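PDB 2WGP: dual specificity protein phosphatase 14 from Homo sapiens, which removes phosphate from tyrosine, serine and threonine residues of proteins, inactivating ERK, JNK and p38 MAP kinases and damping T-cell receptor signalling through TAB1. Local coordinates for residues A[44-47]-A[48-52]; A[55-59]-A[60-64]; A[122-126]-A[127-131]; A[132-135]-A[136-140]; A[157-160]-A[161-165]. All blocks are in the same frame, centred on the assembly; numbering follows the deposited sequence.

Interaction 1. Residues A[44-47]-A[48-52]; sequences RHLL and QARGI
With CG anti to its carbonyl carbon (chi1 -74°) and the chain extended to NE, Arg50 folds back beside Leu46, whose own CG lies anti to the backbone N (chi1 -176°). The two meet at the C-terminal end of helix 44-49, which closes in a Schellman motif with Gly51 at positive phi. Arg50 NH1 donates to Leu46 O at 3.0 Å, the oxygen lying somewhat out of the guanidinium plane, while Leu46 CD1 sits over one face of that group, 3.5 Å from NH1. Shortened to alanine, Arg50 would lose its guanidinium, and Leu46 O is likely to keep here the weak bond from the backbone N but not the stronger one from NH1. One turn earlier, the Gln48 amide lies over a face of the Arg44 guanidinium, the planes 61° apart. Leu47 and Ile52 face strand 26-28 through Ile26, and Leu47 CD2 touches Ile52 CD1 at 3.6 Å. Leu47 O accepts from Ile52 N and Arg50 N, both at 3.0 Å, from opposite faces of its carbonyl plane.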
loop_
_atom_site.group_PDB
_atom_site.type_symbol
_atom_site.label_atom_id
_atom_site.label_comp_id
_atom_site.label_asym_id
_atom_site.label_seq_id
_atom_site.Cartn_x
_atom_site.Cartn_y
_atom_site.Cartn_z
ATOM N N ARG A 44 8.704 43.655 -2.497
ATOM C CA ARG A 44 9.552 44.301 -1.504
ATOM C C ARG A 44 8.800 45.370 -0.708
ATOM O O ARG A 44 8.816 45.359 0.515
ATOM C CB ARG A 44 10.791 44.874 -2.218
ATOM C CG ARG A 44 11.822 45.610 -1.357
ATOM C CD ARG A 44 12.886 46.206 -2.288
ATOM N NE ARG A 44 13.682 47.274 -1.693
ATOM C CZ ARG A 44 13.255 48.521 -1.460
ATOM N NH1 ARG A 44 12.001 48.893 -1.741
ATOM N NH2 ARG A 44 14.094 49.408 -0.928
ATOM N N HIS A 45 8.105 46.260 -1.407
ATOM C CA HIS A 45 7.352 47.342 -0.761
ATOM C C HIS A 45 6.265 46.850 0.190
ATOM O O HIS A 45 6.098 47.416 1.261
ATOM C CB HIS A 45 6.699 48.250 -1.806
ATOM C CG HIS A 45 6.089 49.486 -1.223
ATOM N ND1 HIS A 45 6.806 50.652 -1.026
ATOM C CD2 HIS A 45 4.835 49.734 -0.773
ATOM C CE1 HIS A 45 6.016 51.566 -0.486
ATOM N NE2 HIS A 45 4.814 51.036 -0.325
ATOM N N LEU A 46 5.509 45.834 -0.231
ATOM C CA LEU A 46 4.453 45.246 0.597
ATOM C C LEU A 46 5.024 44.661 1.887
ATOM O O LEU A 46 4.469 44.860 2.970
ATOM C CB LEU A 46 3.705 44.153 -0.196
ATOM C CG LEU A 46 2.493 43.465 0.448
ATOM C CD1 LEU A 46 1.234 44.219 0.098
ATOM C CD2 LEU A 46 2.371 42.020 -0.034
ATOM N N LEU A 47 6.135 43.942 1.782
ATOM C CA LEU A 47 6.742 43.331 2.956
ATOM C C LEU A 47 7.389 44.375 3.893
ATOM O O LEU A 47 7.247 44.282 5.122
ATOM C CB LEU A 47 7.757 42.262 2.543
ATOM C CG LEU A 47 7.266 41.122 1.633
ATOM C CD1 LEU A 47 8.394 40.159 1.419
ATOM C CD2 LEU A 47 6.025 40.389 2.174
ATOM N N GLN A 48 8.078 45.364 3.322
ATOM C CA GLN A 48 8.645 46.476 4.108
ATOM C C GLN A 48 7.561 47.229 4.881
ATOM O O GLN A 48 7.743 47.568 6.051
ATOM C CB GLN A 48 9.424 47.435 3.205
ATOM C CG GLN A 48 10.731 46.849 2.695
ATOM C CD GLN A 48 11.572 47.856 1.915
ATOM O OE1 GLN A 48 11.075 48.553 1.011
ATOM N NE2 GLN A 48 12.843 47.943 2.267
ATOM N N ALA A 49 6.412 47.431 4.230
ATOM C CA ALA A 49 5.261 48.090 4.853
ATOM C C ALA A 49 4.799 47.346 6.116
ATOM O O ALA A 49 4.251 47.952 7.020
ATOM C CB ALA A 49 4.120 48.210 3.852
ATOM N N ARG A 50 5.044 46.039 6.175
ATOM C CA ARG A 50 4.688 45.200 7.332
ATOM C C ARG A 50 5.833 44.967 8.309
ATOM O O ARG A 50 5.678 44.211 9.271
ATOM C CB ARG A 50 4.153 43.856 6.824
ATOM C CG ARG A 50 2.757 44.003 6.248
ATOM C CD ARG A 50 2.471 42.995 5.156
ATOM N NE ARG A 50 1.089 43.141 4.707
ATOM C CZ ARG A 50 0.641 44.129 3.932
ATOM N NH1 ARG A 50 1.471 45.054 3.448
ATOM N NH2 ARG A 50 -0.652 44.173 3.620
ATOM N N GLY A 51 6.985 45.591 8.048
ATOM C CA GLY A 51 8.172 45.409 8.877
ATOM C C GLY A 51 8.796 44.026 8.804
ATOM O O GLY A 51 9.531 43.626 9.703
ATOM N N ILE A 52 8.529 43.314 7.713
ATOM C CA ILE A 52 9.051 41.969 7.494
ATOM C C ILE A 52 10.558 42.048 7.231
ATOM O O ILE A 52 11.028 42.847 6.415
ATOM C CB ILE A 52 8.279 41.215 6.365
ATOM C CG1 ILE A 52 6.851 40.882 6.850
ATOM C CG2 ILE A 52 9.024 39.899 5.931
ATOM C CD1 ILE A 52 5.848 40.563 5.757
#

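Interaction 2. Residues A[55-59]-A[60-64]; sequences IVNAT and IEIPN
Thr59, where the chain leaves strand 54-57, meets Glu61 and Ile62 across a turn that begins with Ile60, whose side chain, at least in one of its conformers, lies near a bound phosphate ion. Glu61 comes next; Glu61 OE1 passes 3.5 Å from Thr59 CB on the way to a salt bridge with Arg116. Ile62 is held at both ends of its backbone. Ile62 N donates to Thr59 OG1 at 3.0 Å, and Ile62 O receives Asn57 ND2 at 2.7 Å, the donor standing above the carbonyl plane. Beyond Pro63, Asn64 turns its OD1 to Asn57 ND2 at 2.9 Å, lying in the plane of the Asn57 amide although the two amides are 59° apart. Asn57 reaches both acceptors because its CG is anti to the backbone N (chi1 178°), and Asn57 OD1 accepts from Thr59 OG1 at 2.9 Å. A leucine in place of Asn57 would probably leave Ile62 O and Asn64 OD1 without this donor and Thr59 OG1 without its acceptor. The Thr59 hydroxyl is used both ways, donating to Asn57 OD1 and accepting from Ile62 N, and this pair of bonds probably helps to hold the loop in place beside Cys110, the phosphocysteine-forming residue, which the Thr59 side chain touches.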
loop_
_atom_site.group_PDB
_atom_site.type_symbol
_atom_site.label_atom_id
_atom_site.label_comp_id
_atom_site.label_asym_id
_atom_site.label_seq_id
_atom_site.Cartn_x
_atom_site.Cartn_y
_atom_site.Cartn_z
ATOM N N ILE A 55 12.163 36.068 5.499
ATOM C CA ILE A 55 11.267 35.285 4.641
ATOM C C ILE A 55 11.627 33.794 4.716
ATOM O O ILE A 55 12.751 33.377 4.361
ATOM C CB ILE A 55 11.314 35.752 3.155
ATOM C CG1 ILE A 55 10.952 37.241 3.027
ATOM C CG2 ILE A 55 10.370 34.913 2.283
ATOM C CD1 ILE A 55 11.113 37.805 1.592
ATOM N N VAL A 56 10.650 33.009 5.179
ATOM C CA VAL A 56 10.707 31.552 5.176
ATOM C C VAL A 56 9.952 31.055 3.947
ATOM O O VAL A 56 8.714 31.115 3.863
ATOM C CB VAL A 56 10.121 30.925 6.469
ATOM C CG1 VAL A 56 10.194 29.426 6.403
ATOM C CG2 VAL A 56 10.868 31.409 7.712
ATOM N N ASN A 57 10.718 30.567 2.999
ATOM C CA ASN A 57 10.186 30.012 1.764
ATOM C C ASN A 57 9.977 28.499 1.933
ATOM O O ASN A 57 10.919 27.719 1.767
ATOM C CB ASN A 57 11.144 30.335 0.616
ATOM C CG ASN A 57 10.704 29.758 -0.686
ATOM O OD1 ASN A 57 9.644 29.129 -0.766
ATOM N ND2 ASN A 57 11.509 29.950 -1.727
ATOM N N ALA A 58 8.746 28.110 2.297
ATOM C CA ALA A 58 8.381 26.694 2.512
ATOM C C ALA A 58 7.976 25.979 1.222
ATOM O O ALA A 58 6.915 25.332 1.155
ATOM C CB ALA A 58 7.283 26.572 3.574
ATOM N N THR A 59 8.800 26.109 0.188
ATOM C CA THR A 59 8.590 25.407 -1.068
ATOM C C THR A 59 9.900 24.943 -1.630
ATOM O O THR A 59 10.951 25.559 -1.384
ATOM C CB THR A 59 7.941 26.297 -2.166
ATOM O OG1 THR A 59 8.927 27.168 -2.736
ATOM C CG2 THR A 59 6.774 27.107 -1.603
ATOM N N ILE A 60 9.832 23.844 -2.365
ATOM C CA ILE A 60 10.950 23.401 -3.159
ATOM C C ILE A 60 10.977 24.202 -4.475
ATOM O O ILE A 60 12.041 24.610 -4.941
ATOM C CB ILE A 60 10.892 21.850 -3.345
ATOM C CG1 ILE A 60 12.079 21.325 -4.163
ATOM C CG2 ILE A 60 9.561 21.395 -3.959
ATOM C CD1 ILE A 60 12.269 19.842 -3.988
ATOM N N GLU A 61 9.792 24.455 -5.027
ATOM C CA GLU A 61 9.649 24.855 -6.411
ATOM C C GLU A 61 9.725 26.347 -6.730
ATOM O O GLU A 61 9.885 26.711 -7.897
ATOM C CB GLU A 61 8.361 24.234 -7.001
ATOM C CG GLU A 61 7.007 24.901 -6.626
ATOM C CD GLU A 61 6.410 24.447 -5.289
ATOM O OE1 GLU A 61 7.081 23.761 -4.481
ATOM O OE2 GLU A 61 5.241 24.815 -5.031
ATOM N N ILE A 62 9.609 27.188 -5.707
ATOM C CA ILE A 62 9.772 28.638 -5.855
ATOM C C ILE A 62 11.181 29.049 -5.385
ATOM O O ILE A 62 11.542 28.829 -4.226
ATOM C CB ILE A 62 8.729 29.440 -5.039
ATOM C CG1 ILE A 62 7.317 28.977 -5.381
ATOM C CG2 ILE A 62 8.914 30.985 -5.244
ATOM C CD1 ILE A 62 6.192 29.806 -4.702
ATOM N N PRO A 63 11.989 29.637 -6.289
ATOM C CA PRO A 63 13.322 30.158 -5.882
ATOM C C PRO A 63 13.212 31.446 -5.046
ATOM O O PRO A 63 12.334 32.255 -5.296
ATOM C CB PRO A 63 14.023 30.450 -7.213
ATOM C CG PRO A 63 13.059 29.999 -8.306
ATOM C CD PRO A 63 11.721 29.838 -7.718
ATOM N N ASN A 64 14.101 31.638 -4.075
ATOM C CA ASN A 64 14.115 32.897 -3.289
ATOM C C ASN A 64 14.419 34.032 -4.233
ATOM O O ASN A 64 15.339 33.924 -5.056
ATOM C CB ASN A 64 15.184 32.875 -2.199
ATOM C CG ASN A 64 14.920 31.832 -1.125
ATOM O OD1 ASN A 64 13.778 31.471 -0.865
ATOM N ND2 ASN A 64 15.981 31.362 -0.485
#

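Interaction 3. Residues A[122-126]-A[127-131]; sequences IAYLM and KFHNV
The last turns of helix 116-129 keep their i to i+4 bonds through Phe128 N to Tyr124 O (2.8 Å) and His129 N to Leu125 O (2.9 Å), after which Asn130 breaks the helix with positive phi. Tyr124, Phe128 and His129 form an aromatic cluster on one side of this end. The Tyr124 ring, its CG anti to the backbone N (chi1 166°), touches both other rings, one on its CD1 side and one on its CE2 side. Tyr124 CD1 meets Phe128 CD2 at 3.7 Å with the ring planes 35° apart, while Tyr124 CE2 comes to 3.6 Å from His129 CD2, those planes inclined at 63°. The hydroxyl reaches the edge of the imidazole, where His129 NE2 makes a weak bond to Tyr124 OH at 3.4 Å. Leu125 CD2 also touches the imidazole, and its CB approaches Val131 CG1 as the chain turns away. Met126 CA makes a CH to O contact with Val131 O at 3.3 Å, and Met126 O lies 2.7 Å from the O of a water. Outside the cluster, Lys127 pairs with Asp90 and Asp94, Phe128 stacks on His97 and His129 meets Trp139 edge to face, joining this helix to its neighbours 89-101 and 133-143. Because the Tyr124 to His129 bond is weak, ring packing probably does more than hydrogen bonding to position these groups.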
loop_
_atom_site.group_PDB
_atom_site.type_symbol
_atom_site.label_atom_id
_atom_site.label_comp_id
_atom_site.label_asym_id
_atom_site.label_seq_id
_atom_site.Cartn_x
_atom_site.Cartn_y
_atom_site.Cartn_z
ATOM N N ILE A 122 0.809 27.083 12.310
ATOM C CA ILE A 122 0.062 26.386 13.365
ATOM C C ILE A 122 1.022 25.767 14.394
ATOM O O ILE A 122 0.792 25.856 15.617
ATOM C CB ILE A 122 -0.906 25.302 12.784
ATOM C CG1 ILE A 122 -2.078 25.966 12.047
ATOM C CG2 ILE A 122 -1.446 24.409 13.888
ATOM C CD1 ILE A 122 -2.870 25.012 11.075
ATOM N N ALA A 123 2.116 25.180 13.902
ATOM C CA ALA A 123 3.096 24.562 14.794
ATOM C C ALA A 123 3.741 25.636 15.698
ATOM O O ALA A 123 3.895 25.426 16.908
ATOM C CB ALA A 123 4.158 23.801 13.982
ATOM N N TYR A 124 4.087 26.781 15.112
ATOM C CA TYR A 124 4.647 27.925 15.852
ATOM C C TYR A 124 3.711 28.436 16.962
ATOM O O TYR A 124 4.136 28.645 18.104
ATOM C CB TYR A 124 5.000 29.085 14.890
ATOM C CG TYR A 124 5.265 30.380 15.606
ATOM C CD1 TYR A 124 6.492 30.606 16.255
ATOM C CD2 TYR A 124 4.273 31.368 15.693
ATOM C CE1 TYR A 124 6.734 31.777 16.939
ATOM C CE2 TYR A 124 4.495 32.543 16.406
ATOM C CZ TYR A 124 5.724 32.748 17.019
ATOM O OH TYR A 124 5.957 33.916 17.690
ATOM N N LEU A 125 2.445 28.625 16.624
ATOM C CA LEU A 125 1.432 29.060 17.596
ATOM C C LEU A 125 1.303 28.104 18.792
ATOM O O LEU A 125 1.203 28.550 19.931
ATOM C CB LEU A 125 0.073 29.235 16.917
ATOM C CG LEU A 125 -0.111 30.410 15.941
ATOM C CD1 LEU A 125 -1.543 30.361 15.352
ATOM C CD2 LEU A 125 0.164 31.771 16.610
ATOM N N MET A 126 1.331 26.799 18.543
ATOM C CA MET A 126 1.311 25.830 19.620
ATOM C C MET A 126 2.548 25.929 20.513
ATOM O O MET A 126 2.424 25.938 21.751
ATOM C CB MET A 126 1.195 24.406 19.094
ATOM C CG MET A 126 -0.190 24.050 18.523
ATOM S SD MET A 126 -0.408 22.298 18.318
ATOM C CE MET A 126 0.638 21.979 16.871
ATOM N N LYS A 127 3.724 26.016 19.893
ATOM C CA LYS A 127 4.971 26.013 20.640
ATOM C C LYS A 127 5.208 27.299 21.418
ATOM O O LYS A 127 5.641 27.244 22.569
ATOM C CB LYS A 127 6.171 25.734 19.739
ATOM C CG LYS A 127 7.488 25.536 20.544
ATOM C CD LYS A 127 8.676 25.233 19.665
ATOM C CE LYS A 127 9.925 25.029 20.536
ATOM N NZ LYS A 127 11.016 24.403 19.769
ATOM N N PHE A 128 4.935 28.448 20.809
ATOM C CA PHE A 128 5.296 29.722 21.437
ATOM C C PHE A 128 4.131 30.578 21.940
ATOM O O PHE A 128 4.369 31.555 22.642
ATOM C CB PHE A 128 6.194 30.530 20.491
ATOM C CG PHE A 128 7.587 30.003 20.416
ATOM C CD1 PHE A 128 8.475 30.201 21.483
ATOM C CD2 PHE A 128 8.018 29.291 19.301
ATOM C CE1 PHE A 128 9.753 29.708 21.431
ATOM C CE2 PHE A 128 9.287 28.811 19.238
ATOM C CZ PHE A 128 10.166 29.016 20.307
ATOM N N HIS A 129 2.888 30.204 21.616
ATOM C CA HIS A 129 1.716 30.901 22.135
ATOM C C HIS A 129 0.821 30.039 23.046
ATOM O O HIS A 129 -0.261 30.457 23.414
ATOM C CB HIS A 129 0.951 31.549 20.980
ATOM C CG HIS A 129 1.672 32.717 20.407
ATOM N ND1 HIS A 129 1.402 34.012 20.793
ATOM C CD2 HIS A 129 2.725 32.789 19.559
ATOM C CE1 HIS A 129 2.229 34.836 20.173
ATOM N NE2 HIS A 129 3.043 34.119 19.421
ATOM N N ASN A 130 1.277 28.837 23.383
ATOM C CA ASN A 130 0.616 27.972 24.363
ATOM C C ASN A 130 -0.863 27.710 24.061
ATOM O O ASN A 130 -1.724 27.755 24.924
ATOM C CB ASN A 130 0.797 28.546 25.776
ATOM C CG ASN A 130 0.652 27.487 26.859
ATOM O OD1 ASN A 130 1.079 26.346 26.676
ATOM N ND2 ASN A 130 0.061 27.867 27.997
ATOM N N VAL A 131 -1.144 27.437 22.805
ATOM C CA VAL A 131 -2.500 27.237 22.352
ATOM C C VAL A 131 -2.536 25.801 21.789
ATOM O O VAL A 131 -1.561 25.352 21.202
ATOM C CB VAL A 131 -2.820 28.417 21.375
ATOM C CG1 VAL A 131 -2.380 28.159 19.965
ATOM C CG2 VAL A 131 -4.234 28.904 21.511
HETATM O O HOH W 1 3.291 25.301 24.237
#

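Interaction 4. Residues A[132-135]-A[136-140]; sequences CLLE and AYNWV
Cys132 O receives Ala136 N at 2.8 Å, opening the bonding of helix 133-143 at its first turn. Cys132 itself is the N-cap, and with Glu135 it forms a capping box: Cys132 N donates to Glu135 OE1 at 3.2 Å, meeting the carboxylate oxygen on its anti side, and Glu135 N returns a weak bond to Cys132 SG at 3.6 Å. The Glu135 chain runs extended beyond CG, which lies beside the backbone N (chi1 -65°), and this carries the carboxylate back to the start of the helix. Further along, Leu134 CG rests 3.8 Å from Asn138 ND2, the two side chains crossing at a slant, while Leu134 O takes Asn138 N at 2.9 Å. The ends of Tyr137 and Trp139 lead away from this turn, Tyr137 OH to Glu187 and Trp139 NE1 to Ile29 O. Leu133 packs between helices 116-129 and 151-165. The box, with Glu161 on Leu133 N and Thr169 on Leu134 N, supplies acceptors for first-turn N-H groups, and the helix dipole probably favours the Glu135 carboxylate there.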
loop_
_atom_site.group_PDB
_atom_site.type_symbol
_atom_site.label_atom_id
_atom_site.label_comp_id
_atom_site.label_asym_id
_atom_site.label_seq_id
_atom_site.Cartn_x
_atom_site.Cartn_y
_atom_site.Cartn_z
ATOM N N CYS A 132 -3.626 25.067 22.033
ATOM C CA CYS A 132 -3.772 23.728 21.503
ATOM C C CYS A 132 -3.973 23.777 19.980
ATOM O O CYS A 132 -4.181 24.856 19.376
ATOM C CB CYS A 132 -4.942 22.999 22.179
ATOM S SG CYS A 132 -6.585 23.615 21.751
ATOM N N LEU A 133 -3.903 22.612 19.362
ATOM C CA LEU A 133 -3.981 22.499 17.910
ATOM C C LEU A 133 -5.310 23.039 17.348
ATOM O O LEU A 133 -5.310 23.736 16.332
ATOM C CB LEU A 133 -3.792 21.049 17.485
ATOM C CG LEU A 133 -3.883 20.710 16.013
ATOM C CD1 LEU A 133 -2.951 21.619 15.175
ATOM C CD2 LEU A 133 -3.529 19.228 15.829
ATOM N N LEU A 134 -6.430 22.739 18.009
ATOM C CA LEU A 134 -7.722 23.237 17.536
ATOM C C LEU A 134 -7.737 24.785 17.563
ATOM O O LEU A 134 -8.150 25.430 16.588
ATOM C CB LEU A 134 -8.872 22.663 18.363
ATOM C CG LEU A 134 -10.273 23.130 17.999
ATOM C CD1 LEU A 134 -10.611 22.864 16.512
ATOM C CD2 LEU A 134 -11.330 22.506 18.960
ATOM N N GLU A 135 -7.258 25.369 18.661
ATOM C CA GLU A 135 -7.208 26.831 18.780
ATOM C C GLU A 135 -6.263 27.457 17.748
ATOM O O GLU A 135 -6.573 28.498 17.192
ATOM C CB GLU A 135 -6.747 27.286 20.172
ATOM C CG GLU A 135 -7.622 26.967 21.349
ATOM C CD GLU A 135 -6.970 27.415 22.714
ATOM O OE1 GLU A 135 -6.029 26.735 23.265
ATOM O OE2 GLU A 135 -7.417 28.467 23.238
ATOM N N ALA A 136 -5.115 26.810 17.525
ATOM C CA ALA A 136 -4.088 27.287 16.598
ATOM C C ALA A 136 -4.629 27.285 15.152
ATOM O O ALA A 136 -4.460 28.242 14.420
ATOM C CB ALA A 136 -2.795 26.419 16.725
ATOM N N TYR A 137 -5.303 26.200 14.778
ATOM C CA TYR A 137 -6.048 26.124 13.514
ATOM C C TYR A 137 -7.077 27.240 13.387
ATOM O O TYR A 137 -7.072 27.977 12.395
ATOM C CB TYR A 137 -6.674 24.722 13.369
ATOM C CG TYR A 137 -7.550 24.550 12.154
ATOM C CD1 TYR A 137 -7.011 24.540 10.863
ATOM C CD2 TYR A 137 -8.918 24.405 12.305
ATOM C CE1 TYR A 137 -7.857 24.384 9.739
ATOM C CE2 TYR A 137 -9.751 24.234 11.216
ATOM C CZ TYR A 137 -9.228 24.219 9.950
ATOM O OH TYR A 137 -10.093 24.058 8.892
ATOM N N ASN A 138 -7.949 27.374 14.383
ATOM C CA ASN A 138 -8.996 28.403 14.359
ATOM C C ASN A 138 -8.403 29.807 14.262
ATOM O O ASN A 138 -8.938 30.645 13.543
ATOM C CB ASN A 138 -9.884 28.317 15.596
ATOM C CG ASN A 138 -10.713 27.050 15.654
ATOM O OD1 ASN A 138 -11.008 26.420 14.641
ATOM N ND2 ASN A 138 -11.095 26.679 16.857
ATOM N N TRP A 139 -7.288 30.037 14.953
ATOM C CA TRP A 139 -6.543 31.312 14.905
ATOM C C TRP A 139 -6.147 31.663 13.447
ATOM O O TRP A 139 -6.509 32.720 12.910
ATOM C CB TRP A 139 -5.298 31.163 15.795
ATOM C CG TRP A 139 -4.434 32.364 16.024
ATOM C CD1 TRP A 139 -4.145 33.363 15.149
ATOM C CD2 TRP A 139 -3.655 32.623 17.190
ATOM N NE1 TRP A 139 -3.294 34.256 15.711
ATOM C CE2 TRP A 139 -2.982 33.838 16.976
ATOM C CE3 TRP A 139 -3.510 31.976 18.425
ATOM C CZ2 TRP A 139 -2.152 34.414 17.937
ATOM C CZ3 TRP A 139 -2.688 32.548 19.380
ATOM C CH2 TRP A 139 -2.013 33.754 19.125
ATOM N N VAL A 140 -5.427 30.762 12.804
ATOM C CA VAL A 140 -4.980 30.995 11.427
ATOM C C VAL A 140 -6.162 31.053 10.453
ATOM O O VAL A 140 -6.214 31.912 9.583
ATOM C CB VAL A 140 -3.986 29.929 10.956
ATOM C CG1 VAL A 140 -3.502 30.260 9.523
ATOM C CG2 VAL A 140 -2.785 29.830 11.912
#

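Interaction 5. Residues A[157-160]-A[161-165]; sequences LIDY and ERQLF
Polar contacts come first on the side of helix 151-165 that meets neighbouring subunits, where Gln163 NE2 donates to Asp159 OD1 at 2.7 Å, nearly along the C-O axis, with the carboxylate and amide planes 70° apart. Asp159, its CG anti to the backbone N (chi1 -168°), reaches forward to the next turn. Its OD2 is 4.1 Å from Arg162 NH1, beyond a salt bridge; Arg162 NH2 instead pairs with Asp159 of a neighbouring subunit, and the reciprocal bond is made as well. The apolar contact is a CH-pi one: Leu164 CD1 stands over a face of the Tyr160 ring, 4.2 Å from its centroid, and comes closest to CE2 at 3.8 Å. The backbone keeps its i to i+4 bonds, among them Leu164 N to Tyr160 O at 2.9 Å. Tyr160 OH goes on to Asp90 of helix 89-101, and the carboxylate of Glu161 bonds Thr169. Leu157 and Ile158 lie against Leu133 of helix 133-143, while Glu161 and Leu164 pack on Met126 of helix 116-129.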
loop_
_atom_site.group_PDB
_atom_site.type_symbol
_atom_site.label_atom_id
_atom_site.label_comp_id
_atom_site.label_asym_id
_atom_site.label_seq_id
_atom_site.Cartn_x
_atom_site.Cartn_y
_atom_site.Cartn_z
ATOM N N LEU A 157 0.979 17.354 12.637
ATOM C CA LEU A 157 0.584 18.362 13.640
ATOM C C LEU A 157 0.019 17.741 14.918
ATOM O O LEU A 157 0.283 18.232 16.021
ATOM C CB LEU A 157 -0.471 19.317 13.058
ATOM C CG LEU A 157 0.055 20.383 12.101
ATOM C CD1 LEU A 157 -1.089 21.049 11.395
ATOM C CD2 LEU A 157 0.970 21.388 12.814
ATOM N N ILE A 158 -0.773 16.684 14.757
ATOM C CA ILE A 158 -1.406 15.982 15.885
ATOM C C ILE A 158 -0.345 15.325 16.765
ATOM O O ILE A 158 -0.415 15.405 17.985
ATOM C CB ILE A 158 -2.457 14.937 15.434
ATOM C CG1 ILE A 158 -3.724 15.635 14.928
ATOM C CG2 ILE A 158 -2.814 13.984 16.620
ATOM C CD1 ILE A 158 -4.679 14.754 14.042
ATOM N N ASP A 159 0.640 14.683 16.132
ATOM C CA ASP A 159 1.782 14.125 16.866
ATOM C C ASP A 159 2.537 15.215 17.622
ATOM O O ASP A 159 2.848 15.035 18.787
ATOM C CB ASP A 159 2.738 13.340 15.937
ATOM C CG ASP A 159 3.762 12.523 16.724
ATOM O OD1 ASP A 159 4.735 13.115 17.223
ATOM O OD2 ASP A 159 3.584 11.295 16.870
ATOM N N TYR A 160 2.811 16.338 16.963
ATOM C CA TYR A 160 3.543 17.458 17.576
ATOM C C TYR A 160 2.767 18.060 18.746
ATOM O O TYR A 160 3.347 18.341 19.796
ATOM C CB TYR A 160 3.821 18.531 16.537
ATOM C CG TYR A 160 4.773 19.635 16.957
ATOM C CD1 TYR A 160 6.074 19.342 17.408
ATOM C CD2 TYR A 160 4.396 20.978 16.848
ATOM C CE1 TYR A 160 6.962 20.346 17.737
ATOM C CE2 TYR A 160 5.266 21.991 17.207
ATOM C CZ TYR A 160 6.549 21.669 17.641
ATOM O OH TYR A 160 7.392 22.688 17.947
ATOM N N GLU A 161 1.450 18.213 18.571
ATOM C CA GLU A 161 0.585 18.651 19.672
ATOM C C GLU A 161 0.705 17.718 20.877
ATOM O O GLU A 161 0.829 18.177 22.016
ATOM C CB GLU A 161 -0.870 18.723 19.243
ATOM C CG GLU A 161 -1.765 19.339 20.373
ATOM C CD GLU A 161 -3.253 19.241 20.143
ATOM O OE1 GLU A 161 -3.701 18.371 19.373
ATOM O OE2 GLU A 161 -3.994 20.073 20.752
ATOM N N ARG A 162 0.675 16.406 20.623
ATOM C CA ARG A 162 0.798 15.413 21.695
ATOM C C ARG A 162 2.158 15.515 22.394
ATOM O O ARG A 162 2.234 15.373 23.623
ATOM C CB ARG A 162 0.581 13.984 21.173
ATOM C CG ARG A 162 -0.855 13.634 20.723
ATOM C CD ARG A 162 -0.879 12.275 19.941
ATOM N NE ARG A 162 -0.673 11.140 20.860
ATOM C CZ ARG A 162 0.124 10.081 20.653
ATOM N NH1 ARG A 162 0.841 9.945 19.545
ATOM N NH2 ARG A 162 0.200 9.147 21.580
ATOM N N GLN A 163 3.222 15.761 21.622
ATOM C CA GLN A 163 4.564 15.966 22.185
ATOM C C GLN A 163 4.574 17.212 23.114
ATOM O O GLN A 163 5.168 17.206 24.194
ATOM C CB GLN A 163 5.608 16.172 21.080
ATOM C CG GLN A 163 5.878 14.989 20.165
ATOM C CD GLN A 163 6.819 15.372 19.008
ATOM O OE1 GLN A 163 7.891 15.916 19.258
ATOM N NE2 GLN A 163 6.391 15.150 17.754
ATOM N N LEU A 164 3.924 18.284 22.672
ATOM C CA LEU A 164 3.911 19.530 23.442
ATOM C C LEU A 164 3.007 19.485 24.695
ATOM O O LEU A 164 3.397 19.976 25.776
ATOM C CB LEU A 164 3.509 20.709 22.554
ATOM C CG LEU A 164 4.448 21.190 21.442
ATOM C CD1 LEU A 164 3.792 22.317 20.646
ATOM C CD2 LEU A 164 5.784 21.670 21.990
ATOM N N PHE A 165 1.819 18.895 24.573
ATOM C CA PHE A 165 0.821 19.019 25.627
ATOM C C PHE A 165 0.415 17.708 26.282
ATOM O O PHE A 165 -0.303 17.715 27.301
ATOM C CB PHE A 165 -0.415 19.732 25.076
ATOM C CG PHE A 165 -0.117 21.095 24.495
ATOM C CD1 PHE A 165 -0.227 21.337 23.136
ATOM C CD2 PHE A 165 0.287 22.132 25.318
ATOM C CE1 PHE A 165 0.038 22.614 22.599
ATOM C CE2 PHE A 165 0.551 23.406 24.794
ATOM C CZ PHE A 165 0.433 23.639 23.426
#

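All five contacts are local and follow one another in series, with none nested or crossing. Interaction 1 ends helix 44-49, and interaction 2 turns the chain out of the next strand, 54-57; the two touch where Leu47 CD1 packs on Ile55 CD1 at 3.6 Å. Across the chain's centre from interaction 2, interactions 3, 4 and 5 form a helical group. Interaction 3 closes helix 116-129, interaction 4 opens helix 133-143 just after it, and their centres lie about 9 Å apart. Interaction 5, at the end of helix 151-165, reaches both: Phe165 packs on the end of interaction 3, against Met126, Asn130 and Val131, and the Glu161 carboxylate lies against Cys132 CB of interaction 4.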